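Local coordinates for protein PKS (Streptomyces sp. CNQ431, PDB 5YDA) that acts as the acyltransferase domain of a splenocin polyketide synthase, broadly selective for its acyl substrates, and probably passes them to the acyl carrier protein, at residues D64-A67 with G68-A72; E162-E165 with P166-A170; T340-G343 with H344-H348; K381-R384 with A385-G389. All blocks are in the same frame, centred on the assembly; numbering follows the deposited sequence.

In the fold
The four contacts are local, each made within a single helix or at its start, and they follow one another along the chain without touching. Contact 1 lies apart, in the small CurL-like region, with its centre about 50 Å from that of contact 3. Contacts 2, 3 and 4 belong to the acyltransferase domain, with centres about 28 to 31 Å apart. Contacts 2 and 3 are N-terminal helix caps; contacts 1 and 4 lie along helices. Contact 3 packs on helix 201-210, which follows a turn carrying Ser200 in a GxSxG pattern, consistent with the nucleophile elbow of this family. Contact 4 sits in a beta-alpha-beta unit of the central sheet.

Contact 1: D64-A67 with G68-A72; sequences DDVA and GALRA
Ala67 and Arg71 meet on one side of helix 63-72, one turn apart. The helix belongs to the CurL-like region and packs against strand 32-38 and helix 43-56. Arg71 donates from NH1 to Ala67 O, 2.9 Å away. The oxygen lies at the edge of the guanidinium, near its plane. The donor stands well above the carbonyl plane of Ala67, so the bond does not follow a lone pair. Arg71 N also reaches this oxygen, but only weakly. The apolar pair is Val66 and Leu70, which lie side by side, and Val66 CG1 comes within 3.5 Å of Leu70 CD2. With chi1 at 153°, Val66 CG1 is roughly opposite its own N and lies toward Leu70. Leu70 N bonds to Val66 O at 2.7 Å. Two more backbone oxygens hold the guanidinium. Its NH1 also bonds to Val33 O, and NH2 bonds to Pro428 O, so the group joins the helix to strand 32-38 and to the C-terminal tail. Leu70 rests on Leu51 and Pro35, and Val66 on Leu55. The arginine chain is extended from CG to NE and runs past the helix oxygen, with Arg71 CD 3.3 Å from Ala67 O.

Contact 2: E162-E165 with P166-A170; sequences EEVE and PGSTA
The flat peptide unit joining Glu165 to Pro166 meets Ser168 at its carbonyl oxygen, from two directions. Ser168 OG lies in the carbonyl plane and donates to Glu165 O over 2.9 Å. Ser168 N stands above that plane, 39° out of it, and donates to the same oxygen at 3.2 Å. Two bonds therefore grip one acceptor. The Glu165 side chain crosses the Pro166 ring at about a right angle. Its chi1 of 140°, off a staggered value, places Glu165 CG 3.7 Å from Ser168 CB. The bend at chi2 then turns the carboxylate, which makes only a loose contact, Glu165 OE1 4.0 Å from Pro166 CD. The apolar contact is Val164 CG2 with Ala170 CB, 4.0 Å apart. The same methyl lies beside Ser168 OG. Val164 and Ala170 both rest on Ala159 of helix 156-161, which places the turn against the preceding helix. Ser168 chi1 of 66° sets OG between its own N and carbonyl carbon. There it also accepts from Ala171 N in the first turn of helix 169-188. The whole is a type II beta turn, Glu165 to Ser168, with Gly167 at positive phi, and it leads straight into a serine N-cap.

Contact 3: T340-G343 with H344-H348; sequences TDVG and HWVDH
Asp341 and His344 meet at the start of helix 342-350, where the aspartate is the N-cap. Its carboxylate spans two backbone donors. Gly343 N donates to Asp341 OD2 at 3.1 Å. His344 N donates to Asp341 OD1 at 3.4 Å. Both bonds are weak, the second with an angle of 132°. A chi1 of 176° puts the carboxylate across the N-H groups of the first turn. A negative group here would be expected to interact favourably with the helix dipole. The helix bonds proper begin with Trp345 N to Asp341 O at 3.3 Å. Val346 N to Val342 O and Asp347 N to Gly343 O follow, the last at 2.8 Å.

The aromatic contacts are made by the tryptophan. Its ring edge faces the same Asp341 oxygen, with Trp345 CD1 3.4 Å from Asp341 O. Its NE1 bonds to Ala339 O, before the helix, which fixes the ring's turn. His344 CD2 lies over one ring face, toward the rim. The apolar contact is loose: Val342 CG1 and Val346 CG2 are 4.2 Å apart.

The helix packs against helices 306-313 and 201-210 and strand 325-327. Val342 and Val346 pack on Leu313 of the first helix. Trp345 packs on Tyr204 and Ala207 of the second, and on Tyr325 of the strand. His344 touches Thr327 of that strand.

Contact 4: K381-R384 with A385-G389; sequences KLAR and ARLDG
Three successive alpha-helical bonds join the segments: Ala385 N to Lys381 O and Arg386 N to Leu382 O, both 3.0 Å, then Leu387 N to Ala383 O at 2.8 Å. The last is the most bent, at 140°. Beyond it the backbone changes, and Asp388 has left helical angles (psi 134°).

The side chains that touch do so mostly through their first carbons. Leu387 CB lies 3.1 Å from Ala383 O, and Leu387 CD2 is 4.3 Å from Ala383 CB. With chi1 at -92°, off a staggered value, the leucine brings its branch back along the helix toward Ala383. Ala385 CB rests 3.6 Å from Lys381 O, and as far from Leu382 O. Arg386 places only CB near Leu382 O; the rest of the chain runs off from segment 381-384. Asp388 CB likewise comes 3.5 Å from Arg384 O. Lys381 has a long, weak ion pair with Asp377.

The helix is the crossover of the beta-alpha-beta unit made by strand 369-372, helix 378-387 and strand 394-395. Ala383 and Leu387 face Leu370 of the first strand, and Leu387 also Ile359 and Trp363 of helix 355-366. Leu382 touches Phe355, and with Ala385 it lies against strand 254-261.

The chemistry is that of an amphipathic helix. Backbone bonds and apolar packing carry the contact, while the charged ends do not meet across it.

Contact 1: D64-A67 with G68-A72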
ATOM      1  N   ASP A  64     -16.585  23.962 -10.550  1.00 62.12           N
ATOM      2  CA  ASP A  64     -16.665  24.385  -9.153  1.00 55.91           C
ATOM      3  C   ASP A  64     -18.065  24.231  -8.563  1.00 57.11           C
ATOM      4  O   ASP A  64     -18.265  23.525  -7.568  1.00 52.93           O
ATOM      5  CB  ASP A  64     -16.233  25.853  -9.075  1.00 60.64           C
ATOM      6  CG  ASP A  64     -15.369  26.147  -7.890  1.00 70.45           C
ATOM      7  OD1 ASP A  64     -15.394  27.304  -7.429  1.00 75.41           O
ATOM      8  OD2 ASP A  64     -14.661  25.225  -7.425  1.00 73.95           O
ATOM      9  N   ASP A  65     -19.042  24.915  -9.166  1.00 55.51           N
ATOM     10  CA  ASP A  65     -20.395  24.920  -8.621  1.00 53.60           C
ATOM     11  C   ASP A  65     -21.009  23.532  -8.665  1.00 51.57           C
ATOM     12  O   ASP A  65     -21.665  23.103  -7.709  1.00 50.95           O
ATOM     13  CB  ASP A  65     -21.278  25.901  -9.395  1.00 51.30           C
ATOM     14  CG  ASP A  65     -20.688  27.297  -9.465  1.00 62.15           C
ATOM     15  OD1 ASP A  65     -20.894  27.971 -10.503  1.00 62.93           O
ATOM     16  OD2 ASP A  65     -20.025  27.719  -8.488  1.00 54.61           O
ATOM     17  N   VAL A  66     -20.826  22.827  -9.783  1.00 48.42           N
ATOM     18  CA  VAL A  66     -21.411  21.502  -9.949  1.00 51.08           C
ATOM     19  C   VAL A  66     -20.939  20.562  -8.843  1.00 51.39           C
ATOM     20  O   VAL A  66     -21.734  19.795  -8.283  1.00 44.47           O
ATOM     21  CB  VAL A  66     -21.079  20.966 -11.355  1.00 50.07           C
ATOM     22  CG1 VAL A  66     -21.056  19.459 -11.374  1.00 43.26           C
ATOM     23  CG2 VAL A  66     -22.094  21.485 -12.341  1.00 49.45           C
ATOM     24  N   ALA A  67     -19.652  20.639  -8.485  1.00 50.57           N
ATOM     25  CA  ALA A  67     -19.106  19.778  -7.437  1.00 49.01           C
ATOM     26  C   ALA A  67     -19.823  19.998  -6.111  1.00 49.19           C
ATOM     27  O   ALA A  67     -20.200  19.036  -5.433  1.00 47.27           O
ATOM     28  CB  ALA A  67     -17.605  20.023  -7.282  1.00 43.20           C
ATOM     29  N   GLY A  68     -20.009  21.261  -5.720  1.00 51.48           N
ATOM     30  CA  GLY A  68     -20.744  21.545  -4.496  1.00 47.58           C
ATOM     31  C   GLY A  68     -22.210  21.174  -4.603  1.00 51.15           C
ATOM     32  O   GLY A  68     -22.790  20.604  -3.673  1.00 53.50           O
ATOM     33  N   ALA A  69     -22.825  21.475  -5.746  1.00 49.63           N
ATOM     34  CA  ALA A  69     -24.236  21.163  -5.935  1.00 52.36           C
ATOM     35  C   ALA A  69     -24.477  19.662  -5.887  1.00 55.54           C
ATOM     36  O   ALA A  69     -25.497  19.205  -5.357  1.00 56.31           O
ATOM     37  CB  ALA A  69     -24.727  21.746  -7.263  1.00 47.20           C
ATOM     38  N   LEU A  70     -23.551  18.878  -6.450  1.00 52.72           N
ATOM     39  CA  LEU A  70     -23.653  17.426  -6.393  1.00 49.76           C
ATOM     40  C   LEU A  70     -23.504  16.902  -4.970  1.00 52.26           C
ATOM     41  O   LEU A  70     -23.989  15.805  -4.675  1.00 49.30           O
ATOM     42  CB  LEU A  70     -22.591  16.797  -7.295  1.00 47.30           C
ATOM     43  CG  LEU A  70     -22.968  16.080  -8.596  1.00 45.65           C
ATOM     44  CD1 LEU A  70     -24.420  16.246  -8.964  1.00 38.87           C
ATOM     45  CD2 LEU A  70     -22.078  16.542  -9.722  1.00 40.35           C
ATOM     46  N   ARG A  71     -22.846  17.663  -4.090  1.00 51.48           N
ATOM     47  CA  ARG A  71     -22.673  17.317  -2.682  1.00 53.44           C
ATOM     48  C   ARG A  71     -23.838  17.782  -1.816  1.00 57.27           C
ATOM     49  O   ARG A  71     -24.413  16.983  -1.072  1.00 59.24           O
ATOM     50  CB  ARG A  71     -21.375  17.919  -2.145  1.00 44.31           C
ATOM     51  CG  ARG A  71     -20.124  17.228  -2.613  1.00 43.78           C
ATOM     52  CD  ARG A  71     -18.949  18.156  -2.460  1.00 43.98           C
ATOM     53  NE  ARG A  71     -17.673  17.482  -2.669  1.00 50.92           N
ATOM     54  CZ  ARG A  71     -17.222  17.065  -3.852  1.00 47.33           C
ATOM     55  NH1 ARG A  71     -17.946  17.244  -4.951  1.00 41.50           N
ATOM     56  NH2 ARG A  71     -16.036  16.470  -3.938  1.00 45.43           N
ATOM     57  N   ALA A  72     -24.224  19.059  -1.927  1.00 60.21           N
ATOM     58  CA  ALA A  72     -25.209  19.632  -1.013  1.00 58.52           C
ATOM     59  C   ALA A  72     -26.650  19.389  -1.462  1.00 59.57           C
ATOM     60  O   ALA A  72     -27.530  19.199  -0.616  1.00 63.59           O
ATOM     61  CB  ALA A  72     -24.955  21.133  -0.847  1.00 54.17           C
TER

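Contact 2: E162-E165 with P166-A170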
ATOM      1  N   GLU A 162      14.966  12.539  -7.294  1.00 32.34           N
ATOM      2  CA  GLU A 162      16.009  12.871  -8.263  1.00 27.67           C
ATOM      3  C   GLU A 162      16.777  11.649  -8.755  1.00 29.86           C
ATOM      4  O   GLU A 162      16.760  11.366  -9.956  1.00 32.61           O
ATOM      5  CB  GLU A 162      16.955  13.906  -7.644  1.00 25.35           C
ATOM      6  CG  GLU A 162      16.212  15.097  -7.052  1.00 35.61           C
ATOM      7  CD  GLU A 162      17.139  16.068  -6.337  1.00 39.13           C
ATOM      8  OE1 GLU A 162      18.329  16.135  -6.706  1.00 40.63           O
ATOM      9  OE2 GLU A 162      16.679  16.750  -5.390  1.00 37.33           O
ATOM     10  N   GLU A 163      17.460  10.913  -7.879  1.00 29.48           N
ATOM     11  CA  GLU A 163      18.192   9.730  -8.311  1.00 31.79           C
ATOM     12  C   GLU A 163      18.468   8.867  -7.087  1.00 31.84           C
ATOM     13  O   GLU A 163      18.539   9.374  -5.964  1.00 30.25           O
ATOM     14  CB  GLU A 163      19.505  10.101  -9.018  1.00 27.45           C
ATOM     15  CG  GLU A 163      20.410  10.997  -8.168  1.00 36.52           C
ATOM     16  CD  GLU A 163      21.849  11.110  -8.682  1.00 54.50           C
ATOM     17  OE1 GLU A 163      22.056  11.230  -9.913  1.00 51.61           O
ATOM     18  OE2 GLU A 163      22.780  11.072  -7.840  1.00 61.31           O
ATOM     19  N   VAL A 164      18.637   7.564  -7.314  1.00 27.29           N
ATOM     20  CA  VAL A 164      18.984   6.657  -6.228  1.00 29.51           C
ATOM     21  C   VAL A 164      19.605   5.400  -6.819  1.00 29.49           C
ATOM     22  O   VAL A 164      19.221   4.937  -7.899  1.00 31.33           O
ATOM     23  CB  VAL A 164      17.753   6.325  -5.342  1.00 29.51           C
ATOM     24  CG1 VAL A 164      16.783   5.402  -6.058  1.00 27.32           C
ATOM     25  CG2 VAL A 164      18.181   5.691  -4.034  1.00 27.13           C
ATOM     26  N   GLU A 165      20.471   4.799  -6.065  1.00 29.34           N
ATOM     27  CA  GLU A 165      21.045   3.568  -6.451  1.00 33.87           C
ATOM     28  C   GLU A 165      19.998   2.515  -6.116  1.00 33.63           C
ATOM     29  O   GLU A 165      19.494   2.486  -5.040  1.00 31.35           O
ATOM     30  CB  GLU A 165      22.361   3.396  -5.720  1.00 30.34           C
ATOM     31  CG  GLU A 165      22.654   2.022  -5.217  1.00 40.52           C
ATOM     32  CD  GLU A 165      23.810   1.391  -5.919  1.00 62.75           C
ATOM     33  OE1 GLU A 165      23.620   0.904  -7.045  1.00 63.62           O
ATOM     34  OE2 GLU A 165      24.912   1.385  -5.330  1.00 63.82           O
ATOM     35  N   PRO A 166      19.658   1.648  -7.140  1.00 34.34           N
ATOM     36  CA  PRO A 166      18.624   0.651  -6.820  1.00 30.81           C
ATOM     37  C   PRO A 166      18.943  -0.293  -5.682  1.00 30.57           C
ATOM     38  O   PRO A 166      20.063  -0.651  -5.511  1.00 30.71           O
ATOM     39  CB  PRO A 166      18.491  -0.143  -8.110  1.00 30.86           C
ATOM     40  CG  PRO A 166      18.840   0.791  -9.157  1.00 29.95           C
ATOM     41  CD  PRO A 166      20.030   1.441  -8.606  1.00 34.85           C
ATOM     42  N   GLY A 167      17.944  -0.689  -4.920  1.00 26.85           N
ATOM     43  CA  GLY A 167      18.181  -1.541  -3.762  1.00 30.82           C
ATOM     44  C   GLY A 167      19.087  -0.997  -2.660  1.00 30.60           C
ATOM     45  O   GLY A 167      19.530  -1.765  -1.803  1.00 30.48           O
ATOM     46  N   SER A 168      19.383   0.299  -2.653  1.00 26.32           N
ATOM     47  CA  SER A 168      20.166   0.880  -1.569  1.00 29.85           C
ATOM     48  C   SER A 168      19.294   1.133  -0.338  1.00 26.33           C
ATOM     49  O   SER A 168      18.065   1.090  -0.396  1.00 26.17           O
ATOM     50  CB  SER A 168      20.792   2.198  -2.010  1.00 27.66           C
ATOM     51  OG  SER A 168      19.762   3.148  -2.232  1.00 27.71           O
ATOM     52  N   THR A 169      19.950   1.417   0.788  1.00 28.58           N
ATOM     53  CA  THR A 169      19.214   1.816   1.987  1.00 27.97           C
ATOM     54  C   THR A 169      18.244   2.956   1.680  1.00 22.38           C
ATOM     55  O   THR A 169      17.074   2.922   2.089  1.00 24.16           O
ATOM     56  CB  THR A 169      20.199   2.226   3.092  1.00 26.83           C
ATOM     57  OG1 THR A 169      21.200   1.210   3.250  1.00 23.13           O
ATOM     58  CG2 THR A 169      19.470   2.426   4.419  1.00 24.33           C
ATOM     59  N   ALA A 170      18.708   3.954   0.925  1.00 20.03           N
ATOM     60  CA  ALA A 170      17.868   5.096   0.586  1.00 24.06           C
ATOM     61  C   ALA A 170      16.674   4.686  -0.273  1.00 24.30           C
ATOM     62  O   ALA A 170      15.571   5.235  -0.117  1.00 19.23           O
ATOM     63  CB  ALA A 170      18.703   6.153  -0.140  1.00 22.49           C
TER

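Contact 3: T340-G343 with H344-H348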
ATOM      1  N   THR A 340       4.498  -5.252  21.683  1.00 30.59           N
ATOM      2  CA  THR A 340       5.402  -4.561  22.593  1.00 33.27           C
ATOM      3  C   THR A 340       6.610  -5.395  22.972  1.00 31.63           C
ATOM      4  O   THR A 340       7.352  -5.007  23.878  1.00 33.03           O
ATOM      5  CB  THR A 340       4.655  -4.132  23.857  1.00 33.13           C
ATOM      6  OG1 THR A 340       4.049  -5.286  24.466  1.00 31.94           O
ATOM      7  CG2 THR A 340       3.582  -3.110  23.507  1.00 27.70           C
ATOM      8  N   ASP A 341       6.833  -6.519  22.294  1.00 30.05           N
ATOM      9  CA  ASP A 341       7.897  -7.457  22.637  1.00 29.79           C
ATOM     10  C   ASP A 341       8.992  -7.415  21.579  1.00 29.66           C
ATOM     11  O   ASP A 341       8.737  -7.735  20.414  1.00 32.69           O
ATOM     12  CB  ASP A 341       7.339  -8.875  22.768  1.00 28.04           C
ATOM     13  CG  ASP A 341       8.421  -9.898  23.035  1.00 32.68           C
ATOM     14  OD1 ASP A 341       8.226 -11.089  22.726  1.00 40.60           O
ATOM     15  OD2 ASP A 341       9.485  -9.513  23.549  1.00 39.51           O
ATOM     16  N   VAL A 342      10.214  -7.062  21.997  1.00 29.65           N
ATOM     17  CA  VAL A 342      11.351  -7.004  21.078  1.00 28.13           C
ATOM     18  C   VAL A 342      11.583  -8.356  20.415  1.00 33.93           C
ATOM     19  O   VAL A 342      11.917  -8.429  19.220  1.00 30.10           O
ATOM     20  CB  VAL A 342      12.622  -6.514  21.808  1.00 31.57           C
ATOM     21  CG1 VAL A 342      13.883  -6.885  21.025  1.00 22.82           C
ATOM     22  CG2 VAL A 342      12.593  -5.005  22.017  1.00 28.74           C
ATOM     23  N   GLY A 343      11.444  -9.446  21.185  1.00 29.57           N
ATOM     24  CA  GLY A 343      11.679 -10.771  20.631  1.00 21.93           C
ATOM     25  C   GLY A 343      10.705 -11.118  19.516  1.00 32.82           C
ATOM     26  O   GLY A 343      11.077 -11.784  18.542  1.00 25.16           O
ATOM     27  N   HIS A 344       9.453 -10.663  19.635  1.00 27.44           N
ATOM     28  CA  HIS A 344       8.492 -10.842  18.550  1.00 26.77           C
ATOM     29  C   HIS A 344       8.977 -10.138  17.285  1.00 30.80           C
ATOM     30  O   HIS A 344       8.988 -10.725  16.194  1.00 27.61           O
ATOM     31  CB  HIS A 344       7.120 -10.324  18.986  1.00 24.06           C
ATOM     32  CG  HIS A 344       6.142 -10.150  17.866  1.00 31.67           C
ATOM     33  ND1 HIS A 344       5.464 -11.205  17.296  1.00 30.49           N
ATOM     34  CD2 HIS A 344       5.716  -9.037  17.217  1.00 29.95           C
ATOM     35  CE1 HIS A 344       4.664 -10.753  16.346  1.00 25.51           C
ATOM     36  NE2 HIS A 344       4.794  -9.440  16.282  1.00 26.51           N
ATOM     37  N   TRP A 345       9.430  -8.889  17.423  1.00 25.01           N
ATOM     38  CA  TRP A 345       9.913  -8.163  16.257  1.00 25.46           C
ATOM     39  C   TRP A 345      11.164  -8.806  15.678  1.00 26.41           C
ATOM     40  O   TRP A 345      11.350  -8.786  14.455  1.00 27.08           O
ATOM     41  CB  TRP A 345      10.144  -6.694  16.613  1.00 23.83           C
ATOM     42  CG  TRP A 345       8.846  -5.950  16.696  1.00 23.99           C
ATOM     43  CD1 TRP A 345       8.139  -5.655  17.819  1.00 24.41           C
ATOM     44  CD2 TRP A 345       8.078  -5.448  15.596  1.00 26.54           C
ATOM     45  NE1 TRP A 345       6.986  -4.982  17.491  1.00 23.95           N
ATOM     46  CE2 TRP A 345       6.926  -4.844  16.131  1.00 23.95           C
ATOM     47  CE3 TRP A 345       8.268  -5.432  14.209  1.00 24.89           C
ATOM     48  CZ2 TRP A 345       5.967  -4.237  15.337  1.00 23.83           C
ATOM     49  CZ3 TRP A 345       7.314  -4.840  13.424  1.00 23.46           C
ATOM     50  CH2 TRP A 345       6.173  -4.250  13.986  1.00 23.88           C
ATOM     51  N   VAL A 346      12.015  -9.394  16.523  1.00 24.11           N
ATOM     52  CA  VAL A 346      13.130 -10.194  16.019  1.00 25.36           C
ATOM     53  C   VAL A 346      12.603 -11.384  15.219  1.00 26.60           C
ATOM     54  O   VAL A 346      13.057 -11.651  14.103  1.00 27.31           O
ATOM     55  CB  VAL A 346      14.043 -10.651  17.177  1.00 29.42           C
ATOM     56  CG1 VAL A 346      15.100 -11.646  16.670  1.00 19.80           C
ATOM     57  CG2 VAL A 346      14.727  -9.451  17.835  1.00 25.27           C
ATOM     58  N   ASP A 347      11.637 -12.119  15.785  1.00 25.93           N
ATOM     59  CA  ASP A 347      11.023 -13.238  15.070  1.00 27.82           C
ATOM     60  C   ASP A 347      10.422 -12.788  13.744  1.00 30.37           C
ATOM     61  O   ASP A 347      10.488 -13.511  12.742  1.00 28.55           O
ATOM     62  CB  ASP A 347       9.930 -13.887  15.924  1.00 29.57           C
ATOM     63  CG  ASP A 347      10.487 -14.702  17.068  1.00 35.74           C
ATOM     64  OD1 ASP A 347      11.672 -15.091  17.011  1.00 38.45           O
ATOM     65  OD2 ASP A 347       9.728 -14.958  18.023  1.00 43.91           O
ATOM     66  N   HIS A 348       9.803 -11.607  13.729  1.00 27.64           N
ATOM     67  CA  HIS A 348       9.179 -11.120  12.510  1.00 28.89           C
ATOM     68  C   HIS A 348      10.176 -11.087  11.358  1.00 29.51           C
ATOM     69  O   HIS A 348       9.845 -11.478  10.232  1.00 27.91           O
ATOM     70  CB  HIS A 348       8.581  -9.732  12.743  1.00 25.49           C
ATOM     71  CG  HIS A 348       8.074  -9.099  11.490  1.00 28.82           C
ATOM     72  ND1 HIS A 348       8.810  -8.181  10.773  1.00 25.71           N
ATOM     73  CD2 HIS A 348       6.923  -9.285  10.800  1.00 25.52           C
ATOM     74  CE1 HIS A 348       8.128  -7.819   9.700  1.00 25.17           C
ATOM     75  NE2 HIS A 348       6.978  -8.472   9.695  1.00 22.71           N
TER

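Contact 4: K381-R384 with A385-G389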
ATOM      1  N   LYS A 381      -3.271  -7.849  -5.746  1.00 22.12           N
ATOM      2  CA  LYS A 381      -3.360  -9.112  -6.485  1.00 25.80           C
ATOM      3  C   LYS A 381      -3.297 -10.309  -5.545  1.00 24.32           C
ATOM      4  O   LYS A 381      -4.051 -11.278  -5.713  1.00 23.28           O
ATOM      5  CB  LYS A 381      -2.244  -9.216  -7.526  1.00 21.26           C
ATOM      6  CG  LYS A 381      -2.364  -8.315  -8.750  1.00 22.23           C
ATOM      7  CD  LYS A 381      -0.967  -8.147  -9.371  1.00 30.44           C
ATOM      8  CE  LYS A 381      -0.925  -8.309 -10.874  1.00 34.78           C
ATOM      9  NZ  LYS A 381      -1.441  -7.153 -11.634  1.00 39.71           N
ATOM     10  N   LEU A 382      -2.398 -10.266  -4.556  1.00 19.86           N
ATOM     11  CA  LEU A 382      -2.326 -11.354  -3.584  1.00 21.72           C
ATOM     12  C   LEU A 382      -3.646 -11.499  -2.835  1.00 23.33           C
ATOM     13  O   LEU A 382      -4.122 -12.622  -2.606  1.00 21.26           O
ATOM     14  CB  LEU A 382      -1.176 -11.118  -2.599  1.00 21.45           C
ATOM     15  CG  LEU A 382       0.234 -10.951  -3.189  1.00 25.90           C
ATOM     16  CD1 LEU A 382       1.227 -10.501  -2.080  1.00 17.93           C
ATOM     17  CD2 LEU A 382       0.708 -12.253  -3.915  1.00 18.81           C
ATOM     18  N   ALA A 383      -4.256 -10.368  -2.453  1.00 25.12           N
ATOM     19  CA  ALA A 383      -5.523 -10.409  -1.730  1.00 24.10           C
ATOM     20  C   ALA A 383      -6.635 -10.974  -2.606  1.00 24.73           C
ATOM     21  O   ALA A 383      -7.446 -11.779  -2.138  1.00 26.23           O
ATOM     22  CB  ALA A 383      -5.893  -9.008  -1.225  1.00 19.25           C
ATOM     23  N   ARG A 384      -6.691 -10.563  -3.878  1.00 22.39           N
ATOM     24  CA  ARG A 384      -7.713 -11.098  -4.773  1.00 23.82           C
ATOM     25  C   ARG A 384      -7.544 -12.604  -4.956  1.00 25.16           C
ATOM     26  O   ARG A 384      -8.533 -13.343  -4.988  1.00 23.39           O
ATOM     27  CB  ARG A 384      -7.667 -10.378  -6.124  1.00 26.10           C
ATOM     28  CG  ARG A 384      -8.127  -8.924  -6.095  1.00 26.39           C
ATOM     29  CD  ARG A 384      -8.761  -8.561  -7.412  1.00 39.29           C
ATOM     30  NE  ARG A 384      -8.876  -7.116  -7.628  1.00 43.74           N
ATOM     31  CZ  ARG A 384      -7.931  -6.338  -8.167  1.00 40.52           C
ATOM     32  NH1 ARG A 384      -8.182  -5.050  -8.308  1.00 37.88           N
ATOM     33  NH2 ARG A 384      -6.741  -6.827  -8.573  1.00 31.56           N
ATOM     34  N   ALA A 385      -6.300 -13.077  -5.072  1.00 23.68           N
ATOM     35  CA  ALA A 385      -6.062 -14.512  -5.209  1.00 22.48           C
ATOM     36  C   ALA A 385      -6.508 -15.266  -3.962  1.00 27.21           C
ATOM     37  O   ALA A 385      -7.174 -16.302  -4.061  1.00 30.75           O
ATOM     38  CB  ALA A 385      -4.580 -14.784  -5.493  1.00 21.66           C
ATOM     39  N   ARG A 386      -6.166 -14.757  -2.776  1.00 25.18           N
ATOM     40  CA  ARG A 386      -6.517 -15.468  -1.551  1.00 24.56           C
ATOM     41  C   ARG A 386      -8.009 -15.383  -1.242  1.00 27.68           C
ATOM     42  O   ARG A 386      -8.565 -16.305  -0.640  1.00 31.21           O
ATOM     43  CB  ARG A 386      -5.714 -14.917  -0.368  1.00 23.32           C
ATOM     44  CG  ARG A 386      -6.008 -15.617   0.960  1.00 25.19           C
ATOM     45  CD  ARG A 386      -5.767 -17.143   0.857  1.00 24.12           C
ATOM     46  NE  ARG A 386      -5.931 -17.801   2.151  1.00 26.41           N
ATOM     47  CZ  ARG A 386      -7.112 -18.125   2.683  1.00 36.80           C
ATOM     48  NH1 ARG A 386      -8.244 -17.856   2.033  1.00 32.13           N
ATOM     49  NH2 ARG A 386      -7.171 -18.713   3.875  1.00 36.68           N
ATOM     50  N   LEU A 387      -8.665 -14.289  -1.621  1.00 25.15           N
ATOM     51  CA  LEU A 387     -10.036 -14.002  -1.218  1.00 31.13           C
ATOM     52  C   LEU A 387     -11.050 -14.295  -2.319  1.00 33.42           C
ATOM     53  O   LEU A 387     -12.210 -13.908  -2.198  1.00 38.32           O
ATOM     54  CB  LEU A 387     -10.162 -12.539  -0.789  1.00 27.72           C
ATOM     55  CG  LEU A 387      -9.980 -12.140   0.673  1.00 33.90           C
ATOM     56  CD1 LEU A 387      -9.269 -13.200   1.462  1.00 30.24           C
ATOM     57  CD2 LEU A 387      -9.261 -10.807   0.781  1.00 25.76           C
ATOM     58  N   ASP A 388     -10.623 -14.917  -3.408  1.00 35.80           N
ATOM     59  CA  ASP A 388     -11.528 -15.410  -4.445  1.00 41.99           C
ATOM     60  C   ASP A 388     -12.516 -16.409  -3.830  1.00 44.75           C
ATOM     61  O   ASP A 388     -12.096 -17.241  -3.023  1.00 54.59           O
ATOM     62  CB  ASP A 388     -10.687 -16.080  -5.543  1.00 40.34           C
ATOM     63  CG  ASP A 388     -11.486 -16.431  -6.774  1.00 48.14           C
ATOM     64  OD1 ASP A 388     -12.102 -17.527  -6.785  1.00 46.93           O
ATOM     65  OD2 ASP A 388     -11.464 -15.617  -7.735  1.00 44.53           O
ATOM     66  N   GLY A 389     -13.813 -16.337  -4.110  1.00 42.61           N
ATOM     67  CA  GLY A 389     -14.507 -15.193  -4.630  1.00 40.56           C
ATOM     68  C   GLY A 389     -15.437 -14.788  -3.492  1.00 48.69           C
ATOM     69  O   GLY A 389     -16.615 -15.141  -3.447  1.00 40.59           O
TER